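Local coordinates for protein Ulp1-like SUMO protease (Chaetomium thermophilum, PDB 6DG4) that probably cleaves SUMO from its conjugates as a cysteine protease of the Ulp1-like peptidase C48 family, this chain being its C-terminal catalytic domain, at residues R9-P14 with N209-A214; G67-I72 with L129-E134; A73-T78 with L213-D218. All coordinates share one frame; numbering follows the deposited sequence.

Contact 1: R9-P14 with N209-A214; sequences RQLITP and NAICLA
L11 meets I211 and C212 in a small, buried apolar contact between an irregular N-terminal segment and helix 202-215, a core helix of this clan CA cysteine protease domain. In this papain-like fold the nucleophilic cysteine is expected at the start of such a helix, whereas 209-214 forms its later turns, so the contact lies away from that end. The backbones stay well apart, with L11 CA 9.0 Å from C212 CA, and one leucine side chain does the reaching. L11 points its CB toward the helix and carries CG anti to the backbone N (chi1 179°), which extends the fork toward the helix. Leucine suits the place because its two methyls can address two neighbouring helix residues at once, while the small, weakly polar thiol of C212 can sit among carbon atoms at little cost. Other elements hold the neighbours of L11: I12 lies on L230, Q231 and R234 of helix 228-241, and R9 NE forms a salt bridge with D252, next to L253, which also touches L11. The arginine turns back on its own chain as well, R9 NH1 donating to Q10 O at 2.9 Å. That bond is nearly straight at 166°, and the acceptor lies in the guanidinium plane; together with the pairing to D252, outside both segments, it should restrict the rotation of the group. Between the two segments only carbon and sulfur take part. L11 CD2 comes to 3.8 Å from C212 SG, the thiol lying anti to its own carbonyl carbon. The other branch makes a looser approach to the beta-branched neighbour, L11 CD1 standing 4.5 Å from I211 CG2.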
loop_
_atom_site.group_PDB
_atom_site.type_symbol
_atom_site.label_atom_id
_atom_site.label_comp_id
_atom_site.label_asym_id
_atom_site.label_seq_id
_atom_site.Cartn_x
_atom_site.Cartn_y
_atom_site.Cartn_z
ATOM N N ARG A 9 -10.697 -13.648 9.268
ATOM C CA ARG A 9 -11.080 -13.128 10.574
ATOM C C ARG A 9 -11.165 -11.612 10.448
ATOM O O ARG A 9 -10.817 -11.036 9.415
ATOM C CB ARG A 9 -10.130 -13.595 11.689
ATOM C CG ARG A 9 -8.653 -13.401 11.427
ATOM C CD ARG A 9 -8.188 -11.979 11.689
ATOM N NE ARG A 9 -6.735 -11.884 11.583
ATOM C CZ ARG A 9 -6.053 -10.745 11.535
ATOM N NH1 ARG A 9 -6.684 -9.578 11.597
ATOM N NH2 ARG A 9 -4.733 -10.780 11.413
ATOM N N GLN A 10 -11.664 -10.969 11.500
ATOM C CA GLN A 10 -11.825 -9.519 11.502
ATOM C C GLN A 10 -10.507 -8.824 11.176
ATOM O O GLN A 10 -9.489 -9.045 11.838
ATOM C CB GLN A 10 -12.308 -9.083 12.889
ATOM C CG GLN A 10 -12.721 -7.628 12.972
ATOM C CD GLN A 10 -14.108 -7.397 12.434
ATOM O OE1 GLN A 10 -15.052 -8.081 12.827
ATOM N NE2 GLN A 10 -14.241 -6.443 11.512
ATOM N N LEU A 11 -10.544 -7.943 10.172
ATOM C CA LEU A 11 -9.313 -7.332 9.678
ATOM C C LEU A 11 -8.729 -6.344 10.682
ATOM O O LEU A 11 -7.514 -6.330 10.910
ATOM C CB LEU A 11 -9.564 -6.636 8.340
ATOM C CG LEU A 11 -8.348 -5.934 7.724
ATOM C CD1 LEU A 11 -7.272 -6.944 7.346
ATOM C CD2 LEU A 11 -8.751 -5.098 6.523
ATOM N N ILE A 12 -9.567 -5.488 11.258
ATOM C CA ILE A 12 -9.120 -4.412 12.138
ATOM C C ILE A 12 -9.670 -4.703 13.522
ATOM O O ILE A 12 -10.882 -4.590 13.751
ATOM C CB ILE A 12 -9.584 -3.038 11.642
ATOM C CG1 ILE A 12 -9.125 -2.816 10.202
ATOM C CG2 ILE A 12 -9.057 -1.943 12.554
ATOM C CD1 ILE A 12 -9.653 -1.543 9.579
ATOM N N THR A 13 -8.783 -5.079 14.441
ATOM C CA THR A 13 -9.150 -5.533 15.771
ATOM C C THR A 13 -8.384 -4.762 16.837
ATOM O O THR A 13 -7.283 -4.268 16.587
ATOM C CB THR A 13 -8.826 -7.027 15.920
ATOM O OG1 THR A 13 -7.487 -7.268 15.476
ATOM C CG2 THR A 13 -9.762 -7.884 15.099
ATOM N N PRO A 14 -8.936 -4.659 18.040
ATOM C CA PRO A 14 -8.252 -3.909 19.100
ATOM C C PRO A 14 -6.939 -4.558 19.520
ATOM O O PRO A 14 -6.788 -5.781 19.506
ATOM C CB PRO A 14 -9.273 -3.914 20.247
ATOM C CG PRO A 14 -10.187 -5.070 19.944
ATOM C CD PRO A 14 -10.257 -5.152 18.462
ATOM N N ASN A 209 -6.493 -0.713 1.887
ATOM C CA ASN A 209 -6.793 -1.312 0.593
ATOM C C ASN A 209 -5.587 -2.055 0.040
ATOM O O ASN A 209 -5.736 -3.087 -0.624
ATOM C CB ASN A 209 -7.280 -0.246 -0.388
ATOM C CG ASN A 209 -8.691 0.204 -0.085
ATOM O OD1 ASN A 209 -9.465 -0.525 0.534
ATOM N ND2 ASN A 209 -9.032 1.408 -0.509
ATOM N N ALA A 210 -4.382 -1.539 0.293
ATOM C CA ALA A 210 -3.173 -2.228 -0.144
ATOM C C ALA A 210 -2.999 -3.557 0.585
ATOM O O ALA A 210 -2.616 -4.559 -0.032
ATOM C CB ALA A 210 -1.953 -1.325 0.040
ATOM N N ILE A 211 -3.281 -3.593 1.895
ATOM C CA ILE A 211 -3.234 -4.860 2.619
ATOM C C ILE A 211 -4.190 -5.852 1.974
ATOM O O ILE A 211 -3.834 -7.000 1.688
ATOM C CB ILE A 211 -3.582 -4.665 4.106
ATOM C CG1 ILE A 211 -2.547 -3.808 4.833
ATOM C CG2 ILE A 211 -3.718 -6.032 4.786
ATOM C CD1 ILE A 211 -2.958 -3.447 6.258
ATOM N N CYS A 212 -5.427 -5.417 1.736
ATOM C CA CYS A 212 -6.434 -6.313 1.183
ATOM C C CYS A 212 -6.032 -6.818 -0.200
ATOM O O CYS A 212 -6.026 -8.027 -0.452
ATOM C CB CYS A 212 -7.788 -5.606 1.142
ATOM S SG CYS A 212 -8.521 -5.343 2.786
ATOM N N LEU A 213 -5.696 -5.915 -1.117
ATOM C CA LEU A 213 -5.383 -6.363 -2.471
ATOM C C LEU A 213 -4.156 -7.272 -2.489
ATOM O O LEU A 213 -4.139 -8.277 -3.207
ATOM C CB LEU A 213 -5.226 -5.172 -3.414
ATOM C CG LEU A 213 -6.497 -4.780 -4.169
ATOM C CD1 LEU A 213 -6.781 -5.780 -5.289
ATOM C CD2 LEU A 213 -7.691 -4.670 -3.229
ATOM N N ALA A 214 -3.129 -6.948 -1.693
ATOM C CA ALA A 214 -1.928 -7.778 -1.677
ATOM C C ALA A 214 -2.221 -9.185 -1.181
ATOM O O ALA A 214 -1.573 -10.143 -1.619
ATOM C CB ALA A 214 -0.852 -7.147 -0.793
#

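Contact 2: G67-I72 with L129-E134; sequences GAIFYI and LIPICE
I69 and I72 of helix 62-80 pack on L129 and P131 of strand 127-134, a helix-on-sheet layer in the buried core of the Ulp1-type alpha/beta protease domain. The two short segments run almost antiparallel, at 169°, and their axes approach to 10.0 Å at the closest, a separation bridged by aliphatic side chains. L129 and P131 alternate with I130 along the strand, so both face the helix while I130 turns its side chain to F96 beyond the sheet. I69 does most of the work, and its beta branching spreads it over both strand residues. Its CG2, anti to the backbone N, lies 3.7 Å from L129 CD1, the two side chains meeting at a slant. The longer arm goes to the proline: I69 CD1 reaches P131 CG at 4.0 Å, the two side chains running alongside one another with opposite sense. Proline offers here a compact, rigid apolar ring, which also touches W138 of the adjacent strand. One turn later I72 is shared with A210, I211 and A214 of helix 202-215. It closes the strand contact more loosely, with I72 CG2 4.3 Å from L129 CD1.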
loop_
_atom_site.group_PDB
_atom_site.type_symbol
_atom_site.label_atom_id
_atom_site.label_comp_id
_atom_site.label_asym_id
_atom_site.label_seq_id
_atom_site.Cartn_x
_atom_site.Cartn_y
_atom_site.Cartn_z
ATOM N N GLY A 67 6.219 3.458 4.266
ATOM C CA GLY A 67 6.736 2.447 5.172
ATOM C C GLY A 67 5.784 1.280 5.324
ATOM O O GLY A 67 6.182 0.115 5.234
ATOM N N ALA A 68 4.505 1.579 5.545
ATOM C CA ALA A 68 3.526 0.519 5.736
ATOM C C ALA A 68 3.375 -0.328 4.483
ATOM O O ALA A 68 3.324 -1.560 4.560
ATOM C CB ALA A 68 2.180 1.125 6.121
ATOM N N ILE A 69 3.299 0.313 3.318
ATOM C CA ILE A 69 3.066 -0.431 2.086
ATOM C C ILE A 69 4.273 -1.292 1.731
ATOM O O ILE A 69 4.116 -2.421 1.250
ATOM C CB ILE A 69 2.625 0.526 0.963
ATOM C CG1 ILE A 69 1.243 1.096 1.319
ATOM C CG2 ILE A 69 2.574 -0.189 -0.352
ATOM C CD1 ILE A 69 0.766 2.226 0.435
ATOM N N PHE A 70 5.492 -0.802 1.982
ATOM C CA PHE A 70 6.670 -1.641 1.775
ATOM C C PHE A 70 6.620 -2.887 2.657
ATOM O O PHE A 70 7.030 -3.973 2.231
ATOM C CB PHE A 70 7.951 -0.841 2.030
ATOM C CG PHE A 70 8.500 -0.152 0.801
ATOM C CD1 PHE A 70 7.678 0.581 -0.042
ATOM C CD2 PHE A 70 9.846 -0.227 0.503
ATOM C CE1 PHE A 70 8.190 1.202 -1.178
ATOM C CE2 PHE A 70 10.359 0.392 -0.616
ATOM C CZ PHE A 70 9.530 1.117 -1.454
ATOM N N TYR A 71 6.108 -2.757 3.886
ATOM C CA TYR A 71 5.988 -3.924 4.756
ATOM C C TYR A 71 4.953 -4.922 4.241
ATOM O O TYR A 71 5.124 -6.130 4.443
ATOM C CB TYR A 71 5.658 -3.512 6.193
ATOM C CG TYR A 71 6.848 -3.048 7.022
ATOM C CD1 TYR A 71 8.044 -3.749 7.016
ATOM C CD2 TYR A 71 6.765 -1.920 7.824
ATOM C CE1 TYR A 71 9.121 -3.343 7.770
ATOM C CE2 TYR A 71 7.850 -1.502 8.589
ATOM C CZ TYR A 71 9.027 -2.220 8.553
ATOM O OH TYR A 71 10.111 -1.815 9.304
ATOM N N ILE A 72 3.877 -4.448 3.593
ATOM C CA ILE A 72 2.918 -5.361 2.970
ATOM C C ILE A 72 3.625 -6.210 1.927
ATOM O O ILE A 72 3.513 -7.443 1.908
ATOM C CB ILE A 72 1.757 -4.578 2.328
ATOM C CG1 ILE A 72 1.018 -3.728 3.358
ATOM C CG2 ILE A 72 0.785 -5.532 1.635
ATOM C CD1 ILE A 72 0.013 -2.771 2.735
ATOM N N LEU A 129 1.983 -2.265 -6.136
ATOM C CA LEU A 129 1.293 -1.257 -5.339
ATOM C C LEU A 129 1.911 0.112 -5.608
ATOM O O LEU A 129 3.105 0.316 -5.364
ATOM C CB LEU A 129 1.422 -1.604 -3.855
ATOM C CG LEU A 129 0.857 -2.963 -3.418
ATOM C CD1 LEU A 129 1.267 -3.258 -1.977
ATOM C CD2 LEU A 129 -0.663 -3.004 -3.557
ATOM N N ILE A 130 1.105 1.041 -6.107
ATOM C CA ILE A 130 1.559 2.378 -6.468
ATOM C C ILE A 130 0.744 3.390 -5.674
ATOM O O ILE A 130 -0.415 3.661 -5.993
ATOM C CB ILE A 130 1.428 2.628 -7.984
ATOM C CG1 ILE A 130 2.287 1.635 -8.767
ATOM C CG2 ILE A 130 1.815 4.064 -8.323
ATOM C CD1 ILE A 130 1.984 1.608 -10.257
ATOM N N PRO A 131 1.312 3.955 -4.607
ATOM C CA PRO A 131 0.601 5.003 -3.864
ATOM C C PRO A 131 0.613 6.305 -4.651
ATOM O O PRO A 131 1.654 6.729 -5.157
ATOM C CB PRO A 131 1.399 5.135 -2.559
ATOM C CG PRO A 131 2.471 4.106 -2.600
ATOM C CD PRO A 131 2.636 3.676 -4.028
ATOM N N ILE A 132 -0.552 6.941 -4.741
ATOM C CA ILE A 132 -0.744 8.140 -5.545
ATOM C C ILE A 132 -1.247 9.248 -4.635
ATOM O O ILE A 132 -2.250 9.072 -3.937
ATOM C CB ILE A 132 -1.760 7.893 -6.676
ATOM C CG1 ILE A 132 -1.196 6.892 -7.685
ATOM C CG2 ILE A 132 -2.135 9.207 -7.352
ATOM C CD1 ILE A 132 -2.163 6.496 -8.788
ATOM N N CYS A 133 -0.571 10.390 -4.658
ATOM C CA CYS A 133 -1.027 11.558 -3.917
ATOM C C CYS A 133 -1.212 12.716 -4.887
ATOM O O CYS A 133 -0.240 13.194 -5.480
ATOM C CB CYS A 133 -0.030 11.932 -2.827
ATOM S SG CYS A 133 -0.700 13.149 -1.671
ATOM N N GLU A 134 -2.456 13.160 -5.053
ATOM C CA GLU A 134 -2.774 14.333 -5.856
ATOM C C GLU A 134 -3.670 15.253 -5.043
ATOM O O GLU A 134 -4.678 14.807 -4.484
ATOM C CB GLU A 134 -3.482 13.937 -7.152
ATOM C CG GLU A 134 -2.609 13.107 -8.069
ATOM C CD GLU A 134 -3.261 12.803 -9.394
ATOM O OE1 GLU A 134 -4.509 12.847 -9.470
ATOM O OE2 GLU A 134 -2.512 12.521 -10.356
#

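Contact 3: A73-T78 with L213-D218; sequences ADYVNT and LALGVD
Y75 and V76 of helix 62-80 pack against L215 and A214 at the C-terminal end of helix 202-215, joining two helices of the protease domain where the second one stops. The close-fitting part is small and has two touching pairs. In the first, the end of L215 touches the CD2-CE2 bond of the tyrosine ring: L215 CD2 is 3.8 Å from Y75 CE2 and 4.1 Å from Y75 CD2. The methyl arrives obliquely, and the two side chains cross at about a right angle. Y75 presents this ring with CG anti to the backbone N (chi1 168°). Its hydroxyl bonds D251 OD1, which gives the polar end of this largely apolar side chain a partner and should limit ring movement. In the second pair, V76 CG2 rests 3.9 Å from A214 O and 4.2 Å from A214 CB. Alanine fits here because a lone CB lets the valine branch approach the helix backbone; both residues also touch C89. The looser side is more open: A214 and L215 are themselves partly exposed, so the contact is only partly buried, and T78 is exposed. N77, partly exposed, bonds the backbone of K88 and C89. Beyond L215 the second segment leaves the contact through a Schellman motif at G216, whose positive phi (78°) suits a residue without a side chain. G216 N to L213 O, at 3.2 Å, is its 5→2 bond, and V217 N to C212 O the probable 6→1 bond. Since methyl, aromatic carbon and one carbonyl oxygen are all that meet across the interface, its cohesion probably comes from apolar burial and van der Waals fit, while directional bonds lie at its margins, at the tyrosine hydroxyl and the helix terminus.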
loop_
_atom_site.group_PDB
_atom_site.type_symbol
_atom_site.label_atom_id
_atom_site.label_comp_id
_atom_site.label_asym_id
_atom_site.label_seq_id
_atom_site.Cartn_x
_atom_site.Cartn_y
_atom_site.Cartn_z
ATOM N N ALA A 73 4.341 -5.547 1.020
ATOM C CA ALA A 73 5.027 -6.264 -0.043
ATOM C C ALA A 73 6.025 -7.253 0.529
ATOM O O ALA A 73 6.127 -8.390 0.057
ATOM C CB ALA A 73 5.726 -5.273 -0.971
ATOM N N ASP A 74 6.766 -6.846 1.558
ATOM C CA ASP A 74 7.769 -7.739 2.121
ATOM C C ASP A 74 7.130 -8.948 2.796
ATOM O O ASP A 74 7.684 -10.053 2.746
ATOM C CB ASP A 74 8.665 -6.985 3.094
ATOM C CG ASP A 74 9.953 -7.710 3.348
ATOM O OD1 ASP A 74 10.699 -7.951 2.376
ATOM O OD2 ASP A 74 10.209 -8.052 4.511
ATOM N N TYR A 75 5.967 -8.766 3.433
ATOM C CA TYR A 75 5.247 -9.915 3.969
ATOM C C TYR A 75 4.983 -10.942 2.869
ATOM O O TYR A 75 5.246 -12.137 3.037
ATOM C CB TYR A 75 3.929 -9.507 4.655
ATOM C CG TYR A 75 3.108 -10.745 4.906
ATOM C CD1 TYR A 75 3.325 -11.538 6.026
ATOM C CD2 TYR A 75 2.182 -11.177 3.968
ATOM C CE1 TYR A 75 2.619 -12.716 6.205
ATOM C CE2 TYR A 75 1.472 -12.338 4.142
ATOM C CZ TYR A 75 1.696 -13.106 5.250
ATOM O OH TYR A 75 0.987 -14.272 5.383
ATOM N N VAL A 76 4.446 -10.488 1.734
ATOM C CA VAL A 76 4.080 -11.418 0.671
ATOM C C VAL A 76 5.316 -12.114 0.121
ATOM O O VAL A 76 5.319 -13.332 -0.096
ATOM C CB VAL A 76 3.291 -10.691 -0.435
ATOM C CG1 VAL A 76 3.066 -11.623 -1.613
ATOM C CG2 VAL A 76 1.953 -10.172 0.099
ATOM N N ASN A 77 6.387 -11.355 -0.112
ATOM C CA ASN A 77 7.577 -11.934 -0.720
ATOM C C ASN A 77 8.224 -12.948 0.205
ATOM O O ASN A 77 8.706 -13.993 -0.248
ATOM C CB ASN A 77 8.553 -10.825 -1.088
ATOM C CG ASN A 77 8.033 -9.961 -2.209
ATOM O OD1 ASN A 77 7.277 -10.429 -3.060
ATOM N ND2 ASN A 77 8.423 -8.698 -2.215
ATOM N N THR A 78 8.247 -12.662 1.503
ATOM C CA THR A 78 8.781 -13.620 2.463
ATOM C C THR A 78 7.910 -14.867 2.536
ATOM O O THR A 78 8.426 -15.991 2.551
ATOM C CB THR A 78 8.893 -12.938 3.824
ATOM O OG1 THR A 78 9.873 -11.898 3.736
ATOM C CG2 THR A 78 9.293 -13.920 4.899
ATOM N N LEU A 213 -5.696 -5.915 -1.117
ATOM C CA LEU A 213 -5.383 -6.363 -2.471
ATOM C C LEU A 213 -4.156 -7.272 -2.489
ATOM O O LEU A 213 -4.139 -8.277 -3.207
ATOM C CB LEU A 213 -5.226 -5.172 -3.414
ATOM C CG LEU A 213 -6.497 -4.780 -4.169
ATOM C CD1 LEU A 213 -6.781 -5.780 -5.289
ATOM C CD2 LEU A 213 -7.691 -4.670 -3.229
ATOM N N ALA A 214 -3.129 -6.948 -1.693
ATOM C CA ALA A 214 -1.928 -7.778 -1.677
ATOM C C ALA A 214 -2.221 -9.185 -1.181
ATOM O O ALA A 214 -1.573 -10.143 -1.619
ATOM C CB ALA A 214 -0.852 -7.147 -0.793
ATOM N N LEU A 215 -3.154 -9.322 -0.236
ATOM C CA LEU A 215 -3.505 -10.608 0.345
ATOM C C LEU A 215 -4.605 -11.328 -0.417
ATOM O O LEU A 215 -4.894 -12.487 -0.108
ATOM C CB LEU A 215 -3.989 -10.425 1.784
ATOM C CG LEU A 215 -2.945 -9.963 2.796
ATOM C CD1 LEU A 215 -3.589 -9.856 4.164
ATOM C CD2 LEU A 215 -1.757 -10.904 2.840
ATOM N N GLY A 216 -5.234 -10.673 -1.383
ATOM C CA GLY A 216 -6.365 -11.275 -2.055
ATOM C C GLY A 216 -7.662 -11.219 -1.282
ATOM O O GLY A 216 -8.532 -12.066 -1.500
ATOM N N VAL A 217 -7.813 -10.239 -0.389
ATOM C CA VAL A 217 -9.001 -10.066 0.441
ATOM C C VAL A 217 -9.855 -8.948 -0.136
ATOM O O VAL A 217 -9.335 -7.910 -0.559
ATOM C CB VAL A 217 -8.583 -9.742 1.888
ATOM C CG1 VAL A 217 -9.779 -9.307 2.716
ATOM C CG2 VAL A 217 -7.907 -10.946 2.525
ATOM N N ASP A 218 -11.172 -9.152 -0.143
ATOM C CA ASP A 218 -12.113 -8.160 -0.655
ATOM C C ASP A 218 -12.278 -7.009 0.333
ATOM O O ASP A 218 -12.861 -7.195 1.408
ATOM C CB ASP A 218 -13.465 -8.830 -0.907
ATOM C CG ASP A 218 -14.453 -7.919 -1.607
ATOM O OD1 ASP A 218 -14.256 -6.686 -1.586
ATOM O OD2 ASP A 218 -15.440 -8.443 -2.171
#

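Overall arrangement
Helix 202-215 carries segments of contacts 1 and 3, which share L213 and A214, and helix 62-80 carries segments of contacts 2 and 3, so the contacts follow one another from the N-terminal segment to the central sheet. Their centres lie about 10 Å (1 and 3), 12 Å (2 and 3) and 15 Å (1 and 2) apart. I72 joins contact 2 to the helix used by contacts 1 and 3: its CG2 is 3.3 Å from A214 CB, and its CD1 is 3.5 Å from I211 CG1. In the Schellman motif, C212 O of contact 1 and V217 N of contact 3 are 2.8 Å apart. The catalytic cysteine is expected, as in relatives, at the other end of helix 202-215.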